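Local coordinates for queuine lyase ([Clostridium] spiroforme DSM 1552, PDB 6P78), which is a radical SAM enzyme with a [4Fe-4S] cluster that probably cleaves a C-N bond of queuine, a step in bacterial queuine salvage, at residues 206-211 against 215-220; 230-233 against 239-242. All coordinates share one frame; numbering follows the deposited sequence.

Contact 1 (206-211 against 215-220). With SAM (S-adenosylmethionine), chain D.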
ATOM      1  N   ASN A 206       3.869   8.681   1.254  1.00 22.09           N
ATOM      2  CA  ASN A 206       5.089   8.020   1.712  1.00 23.43           C
ATOM      3  C   ASN A 206       6.291   8.909   1.411  1.00 24.51           C
ATOM      4  O   ASN A 206       6.665   9.069   0.248  1.00 25.00           O
ATOM      5  CB  ASN A 206       5.241   6.664   1.029  1.00 23.15           C
ATOM      6  CG  ASN A 206       4.147   5.697   1.407  1.00 30.43           C
ATOM      7  OD1 ASN A 206       3.935   5.417   2.595  1.00 29.97           O
ATOM      8  ND2 ASN A 206       3.455   5.165   0.411  1.00 31.46           N
ATOM      9  N   ILE A 207       6.912   9.470   2.444  1.00 21.48           N
ATOM     10  CA  ILE A 207       8.182  10.165   2.238  1.00 24.48           C
ATOM     11  C   ILE A 207       9.256   9.148   1.881  1.00 26.45           C
ATOM     12  O   ILE A 207       9.465   8.154   2.590  1.00 23.63           O
ATOM     13  CB  ILE A 207       8.581  10.966   3.483  1.00 26.94           C
ATOM     14  CG1 ILE A 207       7.476  11.948   3.859  1.00 27.97           C
ATOM     15  CG2 ILE A 207       9.895  11.709   3.211  1.00 29.36           C
ATOM     16  CD1 ILE A 207       7.161  12.955   2.749  1.00 25.66           C
ATOM     17  N   TYR A 208       9.965   9.401   0.783  1.00 24.63           N
ATOM     18  CA  TYR A 208      10.869   8.394   0.242  1.00 22.59           C
ATOM     19  C   TYR A 208      12.033   8.115   1.195  1.00 22.94           C
ATOM     20  O   TYR A 208      12.625   9.035   1.761  1.00 25.56           O
ATOM     21  CB  TYR A 208      11.408   8.846  -1.123  1.00 25.00           C
ATOM     22  CG  TYR A 208      12.177   7.744  -1.788  1.00 23.75           C
ATOM     23  CD1 TYR A 208      11.530   6.597  -2.213  1.00 24.45           C
ATOM     24  CD2 TYR A 208      13.561   7.820  -1.936  1.00 29.20           C
ATOM     25  CE1 TYR A 208      12.231   5.540  -2.777  1.00 24.25           C
ATOM     26  CE2 TYR A 208      14.279   6.777  -2.506  1.00 28.69           C
ATOM     27  CZ  TYR A 208      13.603   5.643  -2.934  1.00 24.47           C
ATOM     28  OH  TYR A 208      14.311   4.599  -3.505  1.00 25.19           O
ATOM     29  N   ARG A 209      12.376   6.837   1.351  1.00 22.55           N
ATOM     30  CA  ARG A 209      13.524   6.416   2.143  1.00 23.70           C
ATOM     31  C   ARG A 209      14.572   5.764   1.242  1.00 22.39           C
ATOM     32  O   ARG A 209      14.253   4.872   0.447  1.00 27.34           O
ATOM     33  CB  ARG A 209      13.095   5.442   3.256  1.00 23.88           C
ATOM     34  CG  ARG A 209      14.266   4.940   4.112  1.00 28.44           C
ATOM     35  CD  ARG A 209      13.794   4.046   5.258  1.00 34.44           C
ATOM     36  NE  ARG A 209      13.225   2.795   4.760  1.00 36.49           N
ATOM     37  CZ  ARG A 209      12.839   1.779   5.531  1.00 40.81           C
ATOM     38  NH1 ARG A 209      12.954   1.852   6.857  1.00 37.58           N
ATOM     39  NH2 ARG A 209      12.342   0.682   4.975  1.00 37.80           N
ATOM     40  N   ASN A 210      15.823   6.205   1.364  1.00 24.53           N
ATOM     41  CA  ASN A 210      16.910   5.541   0.660  1.00 25.36           C
ATOM     42  C   ASN A 210      16.968   4.070   1.058  1.00 32.10           C
ATOM     43  O   ASN A 210      16.714   3.708   2.214  1.00 30.69           O
ATOM     44  CB  ASN A 210      18.238   6.233   0.961  1.00 26.49           C
ATOM     45  CG  ASN A 210      18.382   7.541   0.218  1.00 32.36           C
ATOM     46  OD1 ASN A 210      17.726   7.748  -0.789  1.00 29.34           O
ATOM     47  ND2 ASN A 210      19.228   8.428   0.714  1.00 31.64           N
ATOM     48  N   ASN A 211      17.282   3.215   0.086  1.00 29.21           N
ATOM     49  CA  ASN A 211      17.344   1.778   0.331  1.00 28.20           C
ATOM     50  C   ASN A 211      18.459   1.149  -0.491  1.00 29.47           C
ATOM     51  O   ASN A 211      19.458   1.812  -0.805  1.00 31.65           O
ATOM     52  CB  ASN A 211      15.986   1.108   0.034  1.00 33.98           C
ATOM     53  CG  ASN A 211      15.492   1.356  -1.397  1.00 33.28           C
ATOM     54  OD1 ASN A 211      16.257   1.753  -2.278  1.00 30.39           O
ATOM     55  ND2 ASN A 211      14.212   1.094  -1.632  1.00 27.86           N
ATOM     56  N   ILE A 215      17.696   4.486  -6.624  1.00 27.40           N
ATOM     57  CA  ILE A 215      16.811   5.648  -6.575  1.00 30.30           C
ATOM     58  C   ILE A 215      16.989   6.360  -5.240  1.00 32.95           C
ATOM     59  O   ILE A 215      16.912   5.732  -4.182  1.00 27.33           O
ATOM     60  CB  ILE A 215      15.352   5.225  -6.781  1.00 25.75           C
ATOM     61  CG1 ILE A 215      15.192   4.519  -8.129  1.00 27.61           C
ATOM     62  CG2 ILE A 215      14.428   6.433  -6.668  1.00 23.51           C
ATOM     63  CD1 ILE A 215      15.379   5.458  -9.346  1.00 30.99           C
ATOM     64  N   LYS A 216      17.195   7.680  -5.284  1.00 26.94           N
ATOM     65  CA  LYS A 216      17.651   8.428  -4.120  1.00 24.53           C
ATOM     66  C   LYS A 216      16.705   9.562  -3.738  1.00 26.26           C
ATOM     67  O   LYS A 216      16.053  10.174  -4.597  1.00 27.90           O
ATOM     68  CB  LYS A 216      19.054   9.007  -4.345  1.00 26.46           C
ATOM     69  CG  LYS A 216      20.140   7.964  -4.537  1.00 29.90           C
ATOM     70  CD  LYS A 216      20.175   7.089  -3.281  1.00 35.67           C
ATOM     71  CE  LYS A 216      21.264   6.035  -3.305  1.00 42.91           C
ATOM     72  NZ  LYS A 216      21.224   5.252  -2.025  1.00 42.51           N
ATOM     73  N   ARG A 217      16.697   9.850  -2.428  1.00 29.52           N
ATOM     74  CA  ARG A 217      15.997  10.996  -1.856  1.00 28.35           C
ATOM     75  C   ARG A 217      16.516  12.318  -2.406  1.00 26.66           C
ATOM     76  O   ARG A 217      17.725  12.509  -2.554  1.00 29.00           O
ATOM     77  CB  ARG A 217      16.179  11.004  -0.333  1.00 28.71           C
ATOM     78  CG  ARG A 217      15.235  10.097   0.398  1.00 29.17           C
ATOM     79  CD  ARG A 217      15.654   9.894   1.862  1.00 31.78           C
ATOM     80  NE  ARG A 217      15.722  11.142   2.623  1.00 30.75           N
ATOM     81  CZ  ARG A 217      14.830  11.510   3.544  1.00 29.66           C
ATOM     82  NH1 ARG A 217      13.783  10.738   3.808  1.00 25.99           N
ATOM     83  NH2 ARG A 217      14.983  12.652   4.197  1.00 32.63           N
ATOM     84  N   ASP A 218      15.586  13.258  -2.651  1.00 28.22           N
ATOM     85  CA  ASP A 218      15.906  14.664  -2.906  1.00 27.99           C
ATOM     86  C   ASP A 218      15.643  15.404  -1.595  1.00 30.43           C
ATOM     87  O   ASP A 218      14.491  15.657  -1.238  1.00 29.70           O
ATOM     88  CB  ASP A 218      15.065  15.213  -4.059  1.00 24.27           C
ATOM     89  CG  ASP A 218      15.411  16.643  -4.405  1.00 31.27           C
ATOM     90  OD1 ASP A 218      15.761  17.408  -3.486  1.00 33.34           O
ATOM     91  OD2 ASP A 218      15.319  17.016  -5.600  1.00 37.99           O
ATOM     92  N   GLU A 219      16.710  15.755  -0.872  1.00 32.06           N
ATOM     93  CA  GLU A 219      16.512  16.295   0.473  1.00 29.57           C
ATOM     94  C   GLU A 219      15.864  17.674   0.442  1.00 31.76           C
ATOM     95  O   GLU A 219      15.119  18.026   1.365  1.00 32.96           O
ATOM     96  CB  GLU A 219      17.838  16.372   1.231  1.00 33.03           C
ATOM     97  CG  GLU A 219      18.511  15.022   1.480  1.00 39.15           C
ATOM     98  CD  GLU A 219      17.696  14.095   2.384  1.00 42.07           C
ATOM     99  OE1 GLU A 219      16.834  14.600   3.136  1.00 41.34           O
ATOM    100  OE2 GLU A 219      17.932  12.861   2.338  1.00 37.02           O
ATOM    101  N   GLU A 220      16.142  18.474  -0.589  1.00 30.82           N
ATOM    102  CA  GLU A 220      15.547  19.804  -0.641  1.00 29.24           C
ATOM    103  C   GLU A 220      14.047  19.725  -0.841  1.00 28.08           C
ATOM    104  O   GLU A 220      13.301  20.521  -0.255  1.00 34.35           O
ATOM    105  CB  GLU A 220      16.174  20.653  -1.749  1.00 33.06           C
ATOM    106  CG  GLU A 220      17.664  20.862  -1.565  1.00 53.81           C
ATOM    107  CD  GLU A 220      18.461  20.179  -2.661  1.00 67.80           C
ATOM    108  OE1 GLU A 220      18.941  20.889  -3.577  1.00 65.41           O
ATOM    109  OE2 GLU A 220      18.565  18.922  -2.622  1.00 70.40           O
TER
HETATM  110  N   SAM D 503       2.563  -3.824  -5.369  1.00 31.06           N
HETATM  111  CA  SAM D 503       1.523  -2.814  -5.273  1.00 29.12           C
HETATM  112  C   SAM D 503       1.853  -1.645  -6.192  1.00 26.07           C
HETATM  113  O   SAM D 503       0.946  -1.016  -6.744  1.00 25.21           O
HETATM  114  OXT SAM D 503       3.029  -1.340  -6.432  1.00 27.16           O
HETATM  115  CB  SAM D 503       1.366  -2.372  -3.820  1.00 38.96           C
HETATM  116  CG  SAM D 503       2.248  -1.224  -3.323  1.00 52.96           C
HETATM  117  SD  SAM D 503       3.904  -1.671  -2.727  1.00 61.25           S
HETATM  118  CE  SAM D 503       3.600  -3.282  -1.943  1.00 53.93           C
HETATM  119  C5' SAM D 503       4.184  -0.633  -1.251  1.00 50.84           C
HETATM  120  C4' SAM D 503       4.408   0.892  -1.368  1.00 37.62           C
HETATM  121  O4' SAM D 503       5.468   1.325  -0.523  1.00 36.24           O
HETATM  122  C3' SAM D 503       4.776   1.430  -2.748  1.00 31.12           C
HETATM  123  O3' SAM D 503       3.638   1.627  -3.567  1.00 29.40           O
HETATM  124  C2' SAM D 503       5.469   2.742  -2.408  1.00 28.00           C
HETATM  125  O2' SAM D 503       4.509   3.803  -2.343  1.00 31.01           O
HETATM  126  C1' SAM D 503       6.054   2.510  -1.015  1.00 31.32           C
HETATM  127  N9  SAM D 503       7.544   2.419  -1.031  1.00 29.22           N
HETATM  128  C8  SAM D 503       8.351   1.470  -1.624  1.00 27.37           C
HETATM  129  N7  SAM D 503       9.647   1.782  -1.400  1.00 27.68           N
HETATM  130  C5  SAM D 503       9.685   2.922  -0.666  1.00 27.49           C
HETATM  131  C6  SAM D 503      10.725   3.699  -0.167  1.00 26.80           C
HETATM  132  N6  SAM D 503      11.993   3.354  -0.362  1.00 27.96           N
HETATM  133  N1  SAM D 503      10.435   4.833   0.551  1.00 26.22           N
HETATM  134  C2  SAM D 503       9.131   5.222   0.756  1.00 22.14           C
HETATM  135  N3  SAM D 503       8.105   4.465   0.268  1.00 29.05           N
HETATM  136  C4  SAM D 503       8.374   3.323  -0.429  1.00 26.89           C
HETATM  137  O   HOH W   1      19.778  10.937  -1.154  1.00 37.95           O
HETATM  138  O   HOH W   2      18.336   4.322  -2.304  1.00 31.29           O
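I215 O takes the Y208 hydroxyl (OH to O 2.9 Å), which stands above the carbonyl plane; a water 2.7 Å from I215 O can also donate to it, though other acceptors compete for its protons. The same water accepts from N211 N and K216 NZ. Y208 reaches I215 because CG lies anti to its backbone N (chi1 -172°), which sends the phenol across I215, its CZ 3.9 Å from I215 CG2. R217 CG sits at the ring's edge. N210 lays its amide across R217: OD1 takes the backbone N of R217 at 2.9 Å in the carbonyl plane, on a lone pair, nearly straight at 163°. R217 NH1 meets Y208 O at 2.9 Å, tilted out of the guanidinium plane, while NE and NH2 hold the two carboxylate oxygens of E219 side-on in a salt bridge that fixes the group's rotation. The backbone of R209 meets the SAM adenine: R209 N donates to SAM N1 at 2.9 Å and SAM N6 donates to R209 O at 2.8 Å. Y208 CE1 comes within 3.3 Å of SAM N6. The contact thus joins the end of strand 203-207 to the lead-in of helix 219-228, whose I222 touches both I207 and R217; strand 178-179 lies beside I207 and Y208.

Contact 2 (230-233 against 239-242)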
ATOM      1  N   HIS A 230       2.380  20.645   5.597  1.00 32.55           N
ATOM      2  CA  HIS A 230       2.228  20.232   6.987  1.00 36.28           C
ATOM      3  C   HIS A 230       0.774  19.919   7.330  1.00 38.31           C
ATOM      4  O   HIS A 230       0.501  19.005   8.119  1.00 37.26           O
ATOM      5  CB  HIS A 230       2.778  21.317   7.908  1.00 37.89           C
ATOM      6  CG  HIS A 230       2.773  20.934   9.356  1.00 47.88           C
ATOM      7  ND1 HIS A 230       3.602  19.959   9.870  1.00 52.26           N
ATOM      8  CD2 HIS A 230       2.026  21.378  10.395  1.00 53.54           C
ATOM      9  CE1 HIS A 230       3.379  19.830  11.167  1.00 50.09           C
ATOM     10  NE2 HIS A 230       2.424  20.675  11.511  1.00 52.01           N
ATOM     11  N   ASP A 231      -0.177  20.656   6.746  1.00 33.90           N
ATOM     12  CA  ASP A 231      -1.582  20.386   7.033  1.00 34.23           C
ATOM     13  C   ASP A 231      -2.014  19.019   6.529  1.00 34.23           C
ATOM     14  O   ASP A 231      -3.028  18.487   6.994  1.00 37.27           O
ATOM     15  CB  ASP A 231      -2.497  21.482   6.445  1.00 38.45           C
ATOM     16  CG  ASP A 231      -2.304  21.707   4.939  1.00 42.03           C
ATOM     17  OD1 ASP A 231      -1.456  21.046   4.305  1.00 38.21           O
ATOM     18  OD2 ASP A 231      -3.023  22.581   4.389  1.00 49.37           O
ATOM     19  N   LEU A 232      -1.256  18.426   5.611  1.00 33.49           N
ATOM     20  CA  LEU A 232      -1.584  17.092   5.126  1.00 36.35           C
ATOM     21  C   LEU A 232      -1.406  16.047   6.215  1.00 35.54           C
ATOM     22  O   LEU A 232      -2.152  15.060   6.257  1.00 35.56           O
ATOM     23  CB  LEU A 232      -0.702  16.762   3.922  1.00 36.07           C
ATOM     24  CG  LEU A 232      -1.128  15.668   2.963  1.00 35.83           C
ATOM     25  CD1 LEU A 232      -2.532  15.934   2.469  1.00 37.10           C
ATOM     26  CD2 LEU A 232      -0.135  15.646   1.817  1.00 30.42           C
ATOM     27  N   LYS A 233      -0.446  16.260   7.119  1.00 32.61           N
ATOM     28  CA  LYS A 233      -0.177  15.268   8.153  1.00 34.48           C
ATOM     29  C   LYS A 233      -1.417  14.988   8.985  1.00 36.12           C
ATOM     30  O   LYS A 233      -1.636  13.852   9.422  1.00 42.10           O
ATOM     31  CB  LYS A 233       0.964  15.743   9.055  1.00 38.60           C
ATOM     32  CG  LYS A 233       2.291  15.875   8.339  1.00 37.40           C
ATOM     33  CD  LYS A 233       3.355  16.390   9.294  1.00 41.13           C
ATOM     34  CE  LYS A 233       4.631  16.746   8.546  1.00 44.89           C
ATOM     35  NZ  LYS A 233       5.551  17.480   9.456  1.00 52.16           N
ATOM     36  N   ASP A 239      -3.305   8.770   5.137  1.00 22.81           N
ATOM     37  CA  ASP A 239      -2.267   8.362   6.070  1.00 24.61           C
ATOM     38  C   ASP A 239      -0.946   8.961   5.627  1.00 24.97           C
ATOM     39  O   ASP A 239      -0.626   8.982   4.437  1.00 25.72           O
ATOM     40  CB  ASP A 239      -2.157   6.837   6.127  1.00 24.75           C
ATOM     41  CG  ASP A 239      -3.404   6.193   6.718  1.00 26.97           C
ATOM     42  OD1 ASP A 239      -3.864   6.645   7.801  1.00 31.25           O
ATOM     43  OD2 ASP A 239      -3.946   5.251   6.094  1.00 28.23           O
ATOM     44  N   TYR A 240      -0.158   9.434   6.580  1.00 25.81           N
ATOM     45  CA  TYR A 240       1.085  10.122   6.245  1.00 27.98           C
ATOM     46  C   TYR A 240       2.228   9.389   6.938  1.00 27.99           C
ATOM     47  O   TYR A 240       2.210   9.236   8.165  1.00 30.04           O
ATOM     48  CB  TYR A 240       1.000  11.586   6.679  1.00 31.11           C
ATOM     49  CG  TYR A 240       2.119  12.506   6.232  1.00 29.92           C
ATOM     50  CD1 TYR A 240       3.399  12.395   6.772  1.00 32.03           C
ATOM     51  CD2 TYR A 240       1.877  13.526   5.315  1.00 34.77           C
ATOM     52  CE1 TYR A 240       4.423  13.252   6.372  1.00 34.11           C
ATOM     53  CE2 TYR A 240       2.888  14.392   4.922  1.00 39.74           C
ATOM     54  CZ  TYR A 240       4.157  14.253   5.455  1.00 38.75           C
ATOM     55  OH  TYR A 240       5.161  15.123   5.062  1.00 32.97           O
ATOM     56  N   LEU A 241       3.212   8.907   6.158  1.00 23.93           N
ATOM     57  CA  LEU A 241       4.337   8.154   6.732  1.00 28.31           C
ATOM     58  C   LEU A 241       5.639   8.888   6.438  1.00 28.58           C
ATOM     59  O   LEU A 241       6.140   8.850   5.305  1.00 27.42           O
ATOM     60  CB  LEU A 241       4.419   6.727   6.188  1.00 26.01           C
ATOM     61  CG  LEU A 241       3.397   5.733   6.714  1.00 28.00           C
ATOM     62  CD1 LEU A 241       2.131   5.846   5.909  1.00 32.85           C
ATOM     63  CD2 LEU A 241       3.951   4.308   6.660  1.00 30.17           C
ATOM     64  N   GLY A 242       6.198   9.537   7.461  1.00 26.95           N
ATOM     65  CA  GLY A 242       7.502  10.164   7.292  1.00 27.91           C
ATOM     66  C   GLY A 242       8.614   9.148   7.116  1.00 36.49           C
ATOM     67  O   GLY A 242       9.631   9.437   6.480  1.00 32.98           O
TER
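K233 lies over the ring of Y240, its aliphatic chain crossing one face obliquely. CG is the atom that sits on the ring: it is 3.6 Å from the centroid and only 5° off the normal, a well-centred CH-pi contact in which all six ring carbons are about equally far from it. Beyond CG the chain runs extended along the face towards the phenol end, so that K233 CE comes to 3.9 Å from Y240 OH. The ring is presented by its first torsion: CG of Y240 is anti to the backbone N (chi1 -171°), and the CB bond already points at the short helix. K233 CA lies beyond the rim of the ring near its CG and CD2, 3.9 Å from Y240 CD2, which brings the backbone of the helical turn close to the tyrosine. L232 adds a looser apolar touch, its CB 4.4 Å from Y240 CD2.

The ammonium group passes beyond the ring to polar partners. K233 NZ forms a salt bridge with D226 and donates to H230 ND1 at 3.2 Å, near the imidazole plane, a bond that joins the two ends of the helical turn. No hydrogen bond crosses between 230-233 and 239-242; the union is made by carbon on carbon and carbon on ring.

F225 of helix 219-228 touches both L232 and Y240, and strand 203-207 contributes I205 to L232. This is helix-on-sheet packing, here of a short helical turn against strand 238-241, which runs parallel to its neighbour 203-207, in the partial (beta/alpha) barrel of radical SAM enzymes.

Contact 1 and contact 2 lie in series along the chain, the first closing before the second opens, with their centres about 15 Å apart. Helix 219-228 begins in contact 1 and is followed directly by the helical turn 230-233 of contact 2. Both reach one parallel sheet, where strands 203-207 and 238-241 are neighbours: I207 N lies 3.0 Å from L241 O, probably a hydrogen bond, and I207 CD1 packs at 3.7 Å on Y240 OH. The sequence is thus strand, helices, neighbouring parallel strand, a beta-alpha-beta crossover. The first strand carries N206, of both the SAM and the queuine pockets, and the second L241, so both strands line the queuine site.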